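Local atomic coordinates of 3-oxo-tetronate kinase (Cupriavidus necator, PDB entry 5DMH), a protein that catalyses the ATP-dependent phosphorylation of 3-oxo-tetronate to 3-oxo-tetronate 4-phosphate as a member of the four-carbon acid sugar kinase family. Residues T45-T50 / A78-L83; D205-G210 / F240-A245; E325-A330 / E370-T375. One frame throughout, in Å; residues are numbered along the deposited sequence.

Contact 1 (T45-T50 / A78-L83)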
loop_
_atom_site.group_PDB
_atom_site.type_symbol
_atom_site.label_atom_id
_atom_site.label_comp_id
_atom_site.label_asym_id
_atom_site.label_seq_id
_atom_site.Cartn_x
_atom_site.Cartn_y
_atom_site.Cartn_z
ATOM N N THR A 45 -3.173 2.434 3.869
ATOM C CA THR A 45 -4.477 2.102 4.450
ATOM C C THR A 45 -4.554 0.626 4.874
ATOM O O THR A 45 -5.179 0.310 5.887
ATOM C CB THR A 45 -5.704 2.456 3.530
ATOM O OG1 THR A 45 -5.860 1.478 2.499
ATOM C CG2 THR A 45 -5.614 3.865 2.942
ATOM N N ASP A 46 -3.931 -0.245 4.095
ATOM C CA ASP A 46 -3.841 -1.691 4.358
ATOM C C ASP A 46 -3.168 -1.907 5.704
ATOM O O ASP A 46 -3.739 -2.502 6.606
ATOM C CB ASP A 46 -3.055 -2.335 3.206
ATOM C CG ASP A 46 -2.801 -3.829 3.373
ATOM O OD1 ASP A 46 -3.379 -4.485 4.270
ATOM O OD2 ASP A 46 -2.003 -4.358 2.557
ATOM N N LEU A 47 -1.956 -1.384 5.854
ATOM C CA LEU A 47 -1.266 -1.422 7.147
ATOM C C LEU A 47 -2.072 -0.815 8.306
ATOM O O LEU A 47 -2.216 -1.439 9.354
ATOM C CB LEU A 47 0.076 -0.715 7.017
ATOM C CG LEU A 47 0.864 -0.567 8.323
ATOM C CD1 LEU A 47 1.128 -1.927 8.945
ATOM C CD2 LEU A 47 2.138 0.169 8.057
ATOM N N ALA A 48 -2.607 0.394 8.138
ATOM C CA ALA A 48 -3.360 1.010 9.197
ATOM C C ALA A 48 -4.569 0.137 9.566
ATOM O O ALA A 48 -4.899 0.005 10.725
ATOM C CB ALA A 48 -3.793 2.428 8.831
ATOM N N ASN A 49 -5.207 -0.465 8.578
ATOM C CA ASN A 49 -6.327 -1.368 8.857
ATOM C C ASN A 49 -5.915 -2.510 9.795
ATOM O O ASN A 49 -6.603 -2.812 10.769
ATOM C CB ASN A 49 -6.858 -1.928 7.532
ATOM C CG ASN A 49 -8.020 -2.906 7.712
ATOM O OD1 ASN A 49 -9.081 -2.568 8.246
ATOM N ND2 ASN A 49 -7.804 -4.136 7.269
ATOM N N THR A 50 -4.803 -3.157 9.469
ATOM C CA THR A 50 -4.276 -4.230 10.293
ATOM C C THR A 50 -3.931 -3.767 11.693
ATOM O O THR A 50 -4.245 -4.456 12.670
ATOM C CB THR A 50 -3.058 -4.908 9.618
ATOM O OG1 THR A 50 -3.555 -5.729 8.551
ATOM C CG2 THR A 50 -2.316 -5.785 10.626
ATOM N N ALA A 78 -0.279 4.547 16.794
ATOM C CA ALA A 78 0.534 4.300 15.612
ATOM C C ALA A 78 0.291 5.382 14.607
ATOM O O ALA A 78 -0.820 5.888 14.516
ATOM C CB ALA A 78 0.202 2.934 14.975
ATOM N N LEU A 79 1.333 5.735 13.861
ATOM C CA LEU A 79 1.247 6.742 12.812
ATOM C C LEU A 79 1.728 6.100 11.535
ATOM O O LEU A 79 2.775 5.436 11.540
ATOM C CB LEU A 79 2.157 7.924 13.161
ATOM C CG LEU A 79 1.810 8.716 14.427
ATOM C CD1 LEU A 79 2.918 9.698 14.744
ATOM C CD2 LEU A 79 0.521 9.448 14.232
ATOM N N VAL A 80 0.973 6.267 10.453
ATOM C CA VAL A 80 1.347 5.731 9.146
ATOM C C VAL A 80 1.493 6.865 8.140
ATOM O O VAL A 80 0.509 7.503 7.770
ATOM C CB VAL A 80 0.303 4.725 8.580
ATOM C CG1 VAL A 80 0.742 4.235 7.182
ATOM C CG2 VAL A 80 0.130 3.515 9.518
ATOM N N VAL A 81 2.728 7.107 7.714
ATOM C CA VAL A 81 3.007 8.112 6.700
ATOM C C VAL A 81 2.917 7.515 5.290
ATOM O O VAL A 81 3.695 6.644 4.908
ATOM C CB VAL A 81 4.404 8.764 6.929
ATOM C CG1 VAL A 81 4.704 9.787 5.826
ATOM C CG2 VAL A 81 4.491 9.386 8.314
ATOM N N ALA A 82 1.955 8.002 4.506
ATOM C CA ALA A 82 1.792 7.603 3.131
ATOM C C ALA A 82 2.691 8.406 2.178
ATOM O O ALA A 82 2.613 9.642 2.114
ATOM C CB ALA A 82 0.335 7.779 2.740
ATOM N N LEU A 83 3.563 7.707 1.478
ATOM C CA LEU A 83 4.392 8.278 0.422
ATOM C C LEU A 83 3.990 7.704 -0.943
ATOM O O LEU A 83 3.451 6.599 -1.009
ATOM C CB LEU A 83 5.871 7.965 0.648
ATOM C CG LEU A 83 6.486 8.380 1.978
ATOM C CD1 LEU A 83 7.973 8.010 2.041
ATOM C CD2 LEU A 83 6.263 9.882 2.247
#
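Val80 spreads one methyl, CG2, over two neighbouring residues of a helix, overlapping Ala48 and the end of Leu47. The approach to Ala48 is methyl to methyl, with Val80 CG2 at 4.1 Å from Ala48 CB. On the Leu47 side the same carbon meets a single branch, Leu47 CD2, at 4.2 Å. At Val80 CG2, the directions to Ala48 CB and Leu47 CD2 open an angle of about 101°, so the methyl reaches two distinct spots on the helix surface. The torsions explain which branch does the work. In Val80 CG1 is anti to the backbone N (chi1 178°), which places CG2 beside that N and turns it to the helix. In Leu47 a chi1 of 175° swings CG, and with it the CD2 branch, toward the strand, and the side chain runs aslant to that of Val80. The closest CA pair, Ala48 CA and Val80 CA, is separated by 6.7 Å, a spacing at which the small Ala48 CB leaves room for Val80 CG2. This is helix 41-53 lying on strand 78-82, which runs parallel to strands 34-38 and 58-62 on its two sides; the helix is the connection between those two flanking strands and passes over the one between them. Ala44, a turn before Ala48, continues the layer against Val80 and Ala82, while Leu79 and Val81 pack against helix 90-106. On other parts of the helix, Asp46 OD1 is hydrogen-bonded to Ser256 and Asn49 ND2 to Gln413. With no hydrogen bond between the segments and all three touching residues buried, the contact rests on dispersion and on the exclusion of water, and the polar side chains of Asp46 and Asn49 find partners away from this apolar interface.

Contact 2 (D205-G210 / F240-A245)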
loop_
_atom_site.group_PDB
_atom_site.type_symbol
_atom_site.label_atom_id
_atom_site.label_comp_id
_atom_site.label_asym_id
_atom_site.label_seq_id
_atom_site.Cartn_x
_atom_site.Cartn_y
_atom_site.Cartn_z
ATOM N N ASP A 205 11.754 -23.192 8.667
ATOM C CA ASP A 205 11.963 -24.230 9.670
ATOM C C ASP A 205 12.395 -23.644 11.023
ATOM O O ASP A 205 12.095 -24.210 12.060
ATOM C CB ASP A 205 12.910 -25.308 9.147
ATOM C CG ASP A 205 14.288 -24.780 8.754
ATOM O OD1 ASP A 205 14.471 -23.566 8.535
ATOM O OD2 ASP A 205 15.210 -25.618 8.655
ATOM N N ALA A 206 13.020 -22.469 11.017
ATOM C CA ALA A 206 13.249 -21.752 12.269
ATOM C C ALA A 206 11.947 -21.100 12.742
ATOM O O ALA A 206 11.586 -21.192 13.917
ATOM C CB ALA A 206 14.354 -20.701 12.096
ATOM N N VAL A 207 11.249 -20.434 11.820
ATOM C CA VAL A 207 10.012 -19.752 12.166
ATOM C C VAL A 207 8.995 -20.733 12.743
ATOM O O VAL A 207 8.284 -20.421 13.706
ATOM C CB VAL A 207 9.435 -19.026 10.958
ATOM C CG1 VAL A 207 8.177 -18.275 11.363
ATOM C CG2 VAL A 207 10.467 -18.070 10.381
ATOM N N ALA A 208 8.975 -21.945 12.190
ATOM C CA ALA A 208 8.025 -22.959 12.624
ATOM C C ALA A 208 8.222 -23.341 14.094
ATOM O O ALA A 208 7.290 -23.821 14.727
ATOM C CB ALA A 208 8.135 -24.188 11.745
ATOM N N ARG A 209 9.423 -23.130 14.621
ATOM C CA ARG A 209 9.760 -23.506 15.988
ATOM C C ARG A 209 9.317 -22.492 17.062
ATOM O O ARG A 209 9.470 -22.750 18.232
ATOM C CB ARG A 209 11.251 -23.768 16.098
ATOM C CG ARG A 209 11.729 -25.085 15.421
ATOM C CD ARG A 209 13.135 -25.472 15.865
ATOM N NE ARG A 209 14.156 -24.449 15.650
ATOM C CZ ARG A 209 14.909 -24.340 14.554
ATOM N NH1 ARG A 209 14.762 -25.191 13.541
ATOM N NH2 ARG A 209 15.807 -23.364 14.462
ATOM N N GLY A 210 8.752 -21.355 16.659
ATOM C CA GLY A 210 8.229 -20.388 17.608
ATOM C C GLY A 210 9.131 -19.177 17.808
ATOM O O GLY A 210 10.234 -19.099 17.252
ATOM N N PHE A 240 2.692 -13.986 13.358
ATOM C CA PHE A 240 2.670 -13.610 14.755
ATOM C C PHE A 240 3.993 -14.004 15.419
ATOM O O PHE A 240 4.512 -13.261 16.259
ATOM C CB PHE A 240 1.494 -14.229 15.508
ATOM C CG PHE A 240 0.182 -13.519 15.263
ATOM C CD1 PHE A 240 -0.147 -12.383 15.986
ATOM C CD2 PHE A 240 -0.714 -13.998 14.329
ATOM C CE1 PHE A 240 -1.356 -11.731 15.776
ATOM C CE2 PHE A 240 -1.924 -13.350 14.116
ATOM C CZ PHE A 240 -2.236 -12.219 14.843
ATOM N N THR A 241 4.524 -15.157 15.037
ATOM C CA THR A 241 5.834 -15.593 15.548
ATOM C C THR A 241 6.945 -14.582 15.197
ATOM O O THR A 241 7.775 -14.232 16.037
ATOM C CB THR A 241 6.198 -16.979 14.987
ATOM O OG1 THR A 241 5.271 -17.936 15.500
ATOM C CG2 THR A 241 7.640 -17.377 15.358
ATOM N N LEU A 242 6.956 -14.131 13.951
ATOM C CA LEU A 242 7.951 -13.171 13.495
ATOM C C LEU A 242 7.815 -11.837 14.253
ATOM O O LEU A 242 8.804 -11.275 14.721
ATOM C CB LEU A 242 7.826 -12.977 11.975
ATOM C CG LEU A 242 8.354 -14.121 11.085
ATOM C CD1 LEU A 242 7.795 -14.003 9.670
ATOM C CD2 LEU A 242 9.869 -14.117 11.066
ATOM N N GLY A 243 6.587 -11.341 14.377
ATOM C CA GLY A 243 6.325 -10.121 15.125
ATOM C C GLY A 243 6.869 -10.167 16.552
ATOM O O GLY A 243 7.570 -9.263 17.013
ATOM N N GLU A 244 6.559 -11.248 17.259
ATOM C CA GLU A 244 7.075 -11.436 18.603
ATOM C C GLU A 244 8.606 -11.547 18.603
ATOM O O GLU A 244 9.251 -10.935 19.432
ATOM C CB GLU A 244 6.437 -12.659 19.265
ATOM C CG GLU A 244 6.861 -12.823 20.712
ATOM C CD GLU A 244 6.260 -14.035 21.405
ATOM O OE1 GLU A 244 5.319 -14.664 20.880
ATOM O OE2 GLU A 244 6.759 -14.360 22.490
ATOM N N ALA A 245 9.188 -12.315 17.683
ATOM C CA ALA A 245 10.648 -12.464 17.630
ATOM C C ALA A 245 11.364 -11.142 17.365
ATOM O O ALA A 245 12.505 -10.932 17.815
ATOM C CB ALA A 245 11.037 -13.465 16.600
HETATM O O HOH W 1 5.409 -19.981 13.706
#
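A type I beta turn, Val207 to Gly210, leads from helix 204-207 toward helix 211-223 and packs against helix 236-245 through Thr241 and Leu242. Thr241 CG2 rests against the open side of the turn, between its first and last residues: it lies 3.4 Å from Gly210 C and 3.5 Å from Val207 O, touching backbone on both counts. Its position follows from chi1 of -66°, which sets CG2 anti to the backbone N and leaves OG1 beside that N. Val207 supplies the apolar half with both branches, CG2 meeting Leu242 CD2 at 4.1 Å and CG1 meeting Thr241 CG2 at 4.1 Å; the Val207 and Leu242 side chains run nearly perpendicular. A water completes the link, donating to Val207 O (2.9 Å) and lying 2.7 Å from Thr241 OG1, a hydroxyl that is also bonded to Ala237 O one turn back. Gly210 has a positive phi of 103°, a conformation in which a CB would crowd the preceding carbonyl oxygen. Since Val207 O also accepts the turn-closing bond from Gly210 N, the water gives this one oxygen a second donor, and the two segments are bridged by one water as well as by methyl packing, with no direct hydrogen bond.

Contact 3 (E325-A330 / E370-T375). With ADP (adenosine-5'-diphosphate), chain C.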
loop_
_atom_site.group_PDB
_atom_site.type_symbol
_atom_site.label_atom_id
_atom_site.label_comp_id
_atom_site.label_asym_id
_atom_site.label_seq_id
_atom_site.Cartn_x
_atom_site.Cartn_y
_atom_site.Cartn_z
ATOM N N GLU A 325 -5.894 15.302 -26.442
ATOM C CA GLU A 325 -7.335 15.379 -26.560
ATOM C C GLU A 325 -7.925 15.583 -25.164
ATOM O O GLU A 325 -7.297 15.249 -24.157
ATOM C CB GLU A 325 -7.885 14.153 -27.269
ATOM C CG GLU A 325 -7.396 14.057 -28.710
ATOM C CD GLU A 325 -7.692 12.720 -29.345
ATOM O OE1 GLU A 325 -8.542 11.980 -28.809
ATOM O OE2 GLU A 325 -7.069 12.411 -30.385
ATOM N N ALA A 326 -9.108 16.180 -25.108
ATOM C CA ALA A 326 -9.679 16.639 -23.845
ATOM C C ALA A 326 -10.362 15.501 -23.081
ATOM O O ALA A 326 -11.556 15.563 -22.798
ATOM C CB ALA A 326 -10.681 17.790 -24.112
ATOM N N VAL A 327 -9.585 14.492 -22.704
ATOM C CA VAL A 327 -10.110 13.271 -22.112
ATOM C C VAL A 327 -10.617 13.500 -20.678
ATOM O O VAL A 327 -11.722 13.052 -20.340
ATOM C CB VAL A 327 -9.047 12.155 -22.130
ATOM C CG1 VAL A 327 -9.558 10.914 -21.465
ATOM C CG2 VAL A 327 -8.601 11.863 -23.563
ATOM N N ALA A 328 -9.852 14.217 -19.855
ATOM C CA ALA A 328 -10.308 14.504 -18.501
ATOM C C ALA A 328 -11.595 15.335 -18.492
ATOM O O ALA A 328 -12.500 15.066 -17.691
ATOM C CB ALA A 328 -9.221 15.195 -17.686
ATOM N N ASP A 329 -11.682 16.335 -19.371
ATOM C CA ASP A 329 -12.898 17.127 -19.508
ATOM C C ASP A 329 -14.080 16.221 -19.877
ATOM O O ASP A 329 -15.180 16.379 -19.345
ATOM C CB ASP A 329 -12.739 18.223 -20.571
ATOM C CG ASP A 329 -11.755 19.321 -20.165
ATOM O OD1 ASP A 329 -11.408 19.424 -18.971
ATOM O OD2 ASP A 329 -11.342 20.096 -21.063
ATOM N N ALA A 330 -13.850 15.260 -20.771
ATOM C CA ALA A 330 -14.920 14.363 -21.214
ATOM C C ALA A 330 -15.391 13.470 -20.079
ATOM O O ALA A 330 -16.592 13.175 -19.963
ATOM C CB ALA A 330 -14.461 13.514 -22.377
ATOM N N GLU A 370 -2.382 8.494 -14.599
ATOM C CA GLU A 370 -2.483 8.934 -13.231
ATOM C C GLU A 370 -2.961 10.379 -13.174
ATOM O O GLU A 370 -3.855 10.699 -12.394
ATOM C CB GLU A 370 -1.118 8.801 -12.512
ATOM C CG GLU A 370 -0.688 7.364 -12.246
ATOM C CD GLU A 370 0.705 7.246 -11.665
ATOM O OE1 GLU A 370 1.193 8.238 -11.070
ATOM O OE2 GLU A 370 1.334 6.168 -11.839
ATOM N N GLN A 371 -2.363 11.230 -13.997
ATOM C CA GLN A 371 -2.674 12.673 -14.001
ATOM C C GLN A 371 -4.124 12.918 -14.400
ATOM O O GLN A 371 -4.792 13.815 -13.869
ATOM C CB GLN A 371 -1.760 13.390 -14.986
ATOM C CG GLN A 371 -0.334 13.573 -14.493
ATOM C CD GLN A 371 0.580 14.180 -15.560
ATOM O OE1 GLN A 371 0.124 14.909 -16.453
ATOM N NE2 GLN A 371 1.878 13.869 -15.475
ATOM N N CYS A 372 -4.603 12.123 -15.357
ATOM C CA CYS A 372 -5.967 12.255 -15.867
ATOM C C CYS A 372 -6.975 11.924 -14.781
ATOM O O CYS A 372 -7.903 12.701 -14.488
ATOM C CB CYS A 372 -6.161 11.345 -17.074
ATOM S SG CYS A 372 -7.810 11.404 -17.776
ATOM N N LEU A 373 -6.764 10.786 -14.138
ATOM C CA LEU A 373 -7.662 10.346 -13.079
ATOM C C LEU A 373 -7.608 11.320 -11.912
ATOM O O LEU A 373 -8.646 11.585 -11.266
ATOM C CB LEU A 373 -7.308 8.895 -12.654
ATOM C CG LEU A 373 -7.645 7.829 -13.694
ATOM C CD1 LEU A 373 -7.050 6.458 -13.285
ATOM C CD2 LEU A 373 -9.130 7.709 -13.961
ATOM N N ALA A 374 -6.421 11.864 -11.629
ATOM C CA ALA A 374 -6.274 12.815 -10.548
ATOM C C ALA A 374 -7.028 14.129 -10.879
ATOM O O ALA A 374 -7.681 14.727 -10.016
ATOM C CB ALA A 374 -4.808 13.081 -10.274
ATOM N N THR A 375 -6.920 14.577 -12.124
ATOM C CA THR A 375 -7.683 15.753 -12.577
ATOM C C THR A 375 -9.207 15.517 -12.461
ATOM O O THR A 375 -9.961 16.365 -11.958
ATOM C CB THR A 375 -7.341 16.096 -14.027
ATOM O OG1 THR A 375 -5.980 16.493 -14.110
ATOM C CG2 THR A 375 -8.273 17.220 -14.564
HETATM P PB ADP C . -1.503 -1.480 -8.923
HETATM O O1B ADP C . -2.097 -1.205 -7.545
HETATM O O2B ADP C . -2.318 -2.514 -9.680
HETATM O O3B ADP C . -0.008 -1.761 -8.895
HETATM P PA ADP C . -1.026 1.264 -9.827
HETATM O O1A ADP C . -2.039 2.327 -9.991
HETATM O O2A ADP C . -0.025 1.292 -8.722
HETATM O O3A ADP C . -1.818 -0.159 -9.823
HETATM O "O5'" ADP C . -0.111 1.138 -11.139
HETATM C "C5'" ADP C . -0.673 0.966 -12.433
HETATM C "C4'" ADP C . 0.121 1.809 -13.426
HETATM O "O4'" ADP C . -0.183 1.392 -14.748
HETATM C "C3'" ADP C . -0.243 3.285 -13.333
HETATM O "O3'" ADP C . 0.908 4.119 -13.571
HETATM C "C2'" ADP C . -1.243 3.431 -14.436
HETATM O "O2'" ADP C . -1.436 4.774 -14.827
HETATM C "C1'" ADP C . -0.637 2.524 -15.480
HETATM N N9 ADP C . -1.646 2.148 -16.465
HETATM C C8 ADP C . -2.937 1.812 -16.227
HETATM N N7 ADP C . -3.584 1.559 -17.374
HETATM C C5 ADP C . -2.681 1.742 -18.366
HETATM C C6 ADP C . -2.722 1.663 -19.826
HETATM N N6 ADP C . -3.883 1.291 -20.403
HETATM N N1 ADP C . -1.586 1.910 -20.507
HETATM C C2 ADP C . -0.434 2.253 -19.892
HETATM N N3 ADP C . -0.312 2.372 -18.550
HETATM C C4 ADP C . -1.406 2.139 -17.765
#
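Helix-to-helix packing joins Ala328, in the first turn of helix 327-336, to Cys372 and Thr375 of the long helix 362-382 in the nucleotide-binding domain. The two backbones come close, with CA of Ala328 and CA of Cys372 5.6 Å apart, a spacing that the small side chains on both helices permit.

Apolar contacts carry the interface. Ala328 CB points between two residues almost a turn apart, touching Thr375 CG2 at 3.8 Å and Cys372 SG at 4.0 Å. Cys372 directs its sulfur across the gap with SG anti to the backbone N (chi1 179°), and there Val327 CG1 reaches the same SG at 4.1 Å. Leu321 of helix 318-322 touches both Val327 and Cys372, extending the apolar patch beyond the two helices.

No hydrogen bond crosses between the helices; one that shapes the contact lies within 370-375. Thr375 OG1 donates to Gln371 O at 2.9 Å, tilted 31° from the carbonyl plane, whereas Thr375 N comes to that oxygen from the opposite face. Gripped by two donors, Gln371 O helps fix the rotation of Thr375, whose chi1 of -65° leaves OG1 bonded back to the helix and CG2 facing Ala328.

Nucleotide binding belongs to another side of helix 362-382. The extended chain of Glu370 leads to ADP, sharing its pocket with residues such as Ser294, His177 and Thr395. Its two carboxylate oxygens divide their duties: OE1 forms a salt bridge with Lys84, which follows strand 78-82, and OE2 accepts a hydrogen bond from the ribose hydroxyl, ADP O3' to Glu370 OE2 being 2.7 Å. Farther back along the same side chain, Glu370 CG lies 3.7 Å from ADP O2'.

The contacts follow one another along the chain without interleaving: contact 1 closes before contact 2 opens, and contact 3 comes last. Contacts 1 and 2 both belong to the sugar-binding N-terminal domain, their centres about 23 Å apart, one near the middle of the molecule and one at its outer part. Contact 3 lies in the nucleotide-binding C-terminal domain, its centre about 28 Å from that of contact 1 and about 48 Å from that of contact 2, across the chain's centre. None of them touch. Yet the chain just past strand 78-82 of contact 1 reaches the Glu370 region of contact 3, consistent with the two domains meeting beside the bound nucleotide.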